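Local coordinates for protein Alpha/beta hydrolase (Paenibacillus sp. VTT E-133280, PDB 6TJ2) that probably hydrolyses methyl salicylate, as an extracellular esterase of the alpha/beta-hydrolase family related to tobacco salicylic acid binding protein 2, at residues A[161-166]-A[173-178]. Numbering follows the deposited sequence.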
# COMPACT_ATOMS: atom_id res chain seq x y z
N LYS A 161 25.17 -1.38 -6.97
CA LYS A 161 26.44 -2.14 -7.17
C LYS A 161 26.23 -3.24 -8.23
O LYS A 161 27.12 -3.35 -9.08
CB LYS A 161 26.95 -2.66 -5.83
CG LYS A 161 28.34 -3.29 -5.87
CD LYS A 161 28.85 -3.68 -4.48
CE LYS A 161 28.24 -2.88 -3.34
NZ LYS A 161 28.94 -3.10 -2.05
N SER A 162 25.13 -3.95 -8.20
CA SER A 162 24.78 -5.05 -9.13
C SER A 162 24.75 -4.48 -10.56
O SER A 162 25.36 -5.07 -11.49
CB SER A 162 23.51 -5.69 -8.75
OG SER A 162 22.91 -6.41 -9.82
N PHE A 163 24.14 -3.32 -10.79
CA PHE A 163 24.09 -2.69 -12.13
C PHE A 163 25.49 -2.28 -12.56
O PHE A 163 25.83 -2.48 -13.71
CB PHE A 163 23.18 -1.45 -12.17
CG PHE A 163 21.70 -1.73 -12.13
CD1 PHE A 163 21.14 -2.80 -12.80
CD2 PHE A 163 20.87 -0.85 -11.44
CE1 PHE A 163 19.77 -3.04 -12.74
CE2 PHE A 163 19.50 -1.07 -11.42
CZ PHE A 163 18.96 -2.18 -12.03
N GLU A 164 26.32 -1.74 -11.65
CA GLU A 164 27.71 -1.35 -11.98
C GLU A 164 28.47 -2.62 -12.40
O GLU A 164 29.20 -2.58 -13.42
CB GLU A 164 28.36 -0.69 -10.77
CG GLU A 164 27.78 0.65 -10.37
CD GLU A 164 28.32 1.16 -9.03
OE1 GLU A 164 28.95 0.40 -8.28
OE2 GLU A 164 28.11 2.33 -8.73
N GLN A 165 28.26 -3.71 -11.70
CA GLN A 165 28.95 -5.00 -11.99
C GLN A 165 28.50 -5.53 -13.35
O GLN A 165 29.36 -6.00 -14.12
CB GLN A 165 28.69 -6.00 -10.90
CG GLN A 165 29.51 -5.68 -9.65
CD GLN A 165 29.10 -6.50 -8.46
OE1 GLN A 165 28.05 -7.15 -8.42
NE2 GLN A 165 29.95 -6.48 -7.44
N LEU A 166 27.22 -5.49 -13.65
CA LEU A 166 26.70 -5.93 -14.97
C LEU A 166 27.27 -5.04 -16.06
O LEU A 166 27.66 -5.61 -17.11
CB LEU A 166 25.17 -5.90 -15.01
CG LEU A 166 24.49 -6.98 -14.18
CD1 LEU A 166 23.02 -6.70 -13.99
CD2 LEU A 166 24.67 -8.38 -14.76
N ASN A 173 29.75 -1.60 -22.31
CA ASN A 173 28.94 -0.49 -21.78
C ASN A 173 27.45 -0.81 -21.89
O ASN A 173 26.69 0.14 -22.01
CB ASN A 173 29.25 0.85 -22.44
CG ASN A 173 28.77 2.04 -21.65
OD1 ASN A 173 28.19 2.99 -22.22
ND2 ASN A 173 29.03 2.03 -20.36
N THR A 174 27.06 -2.06 -21.68
CA THR A 174 25.63 -2.42 -21.66
C THR A 174 25.31 -3.19 -20.40
O THR A 174 26.20 -3.79 -19.74
CB THR A 174 25.18 -3.19 -22.89
OG1 THR A 174 25.80 -4.48 -22.98
CG2 THR A 174 25.43 -2.42 -24.18
N ILE A 175 24.04 -3.16 -20.03
CA ILE A 175 23.54 -3.97 -18.91
C ILE A 175 22.47 -4.89 -19.45
O ILE A 175 21.45 -4.44 -20.00
CB ILE A 175 22.94 -3.07 -17.82
CG1 ILE A 175 24.03 -2.20 -17.20
CG2 ILE A 175 22.25 -3.93 -16.77
CD1 ILE A 175 23.49 -1.06 -16.31
N THR A 176 22.71 -6.18 -19.28
CA THR A 176 21.72 -7.23 -19.58
C THR A 176 21.13 -7.70 -18.26
O THR A 176 21.90 -8.19 -17.41
CB THR A 176 22.31 -8.38 -20.38
OG1 THR A 176 22.86 -7.86 -21.60
CG2 THR A 176 21.30 -9.45 -20.68
N LEU A 177 19.84 -7.58 -18.07
CA LEU A 177 19.21 -8.07 -16.86
C LEU A 177 19.29 -9.58 -16.83
O LEU A 177 18.88 -10.20 -17.80
CB LEU A 177 17.74 -7.68 -16.78
CG LEU A 177 17.44 -6.20 -16.73
CD1 LEU A 177 15.92 -5.97 -16.86
CD2 LEU A 177 18.03 -5.63 -15.47
N PRO A 178 19.74 -10.25 -15.77
CA PRO A 178 19.65 -11.70 -15.67
C PRO A 178 18.19 -12.11 -15.67
O PRO A 178 17.36 -11.41 -15.04
CB PRO A 178 20.35 -12.09 -14.37
CG PRO A 178 21.20 -10.88 -14.07
CD PRO A 178 20.50 -9.68 -14.66
O HOH W 1 25.50 -6.83 -18.60
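The ring of Phe163 meets Leu177 at its edge, near the ring plane, where CE1 of Phe163 lies 4.1 Å from CD2 of Leu177, while CG2 of Ile175 sits obliquely to the same ring. Phe155 adds an edge-to-face partner to it. The two branches of Ile175 share out the helix surface. CG1 stands beside the backbone N (chi1 -65°) and carries CD1 to 3.8 Å from the carbonyl O of Phe163; CG2 comes up alongside Leu166, 3.9 Å from its CB. Cutting Ile175 back to an alanine would remove both branches and probably open a gap between strand and helix, with CB of Phe163 and CB of Leu166 deprived of their apolar neighbour. Leu166 extends the contact along the chain: its CD1 meets CD of Pro178 tip to tip at 4.0 Å, and its CD2 rests 3.8 Å from the carbonyl O of Thr176. No direct hydrogen bond joins 161-166 to 173-178. Instead one water donates to O of Leu166 and accepts from N of Thr176, at 2.9 Å to each, so it bridges the carbonyl and the amide. Nearer the helix end, OG of Ser170 accepts a hydrogen bond from N of Thr174. Lying between core strands 134-139 and 226-231, the region is consistent with the cap inserted in the alpha/beta-hydrolase fold, as in SABP2-like esterases: the contact packs cap helix 157-170 on short strand 174-175, which pairs antiparallel with strand 205-206. Ile175 also packs on helix 208-211, Leu177 touches Trp54 and lies near a probable Ser-His-Asp triad without touching it, and Pro178 takes the N-cap position of helix 179-185.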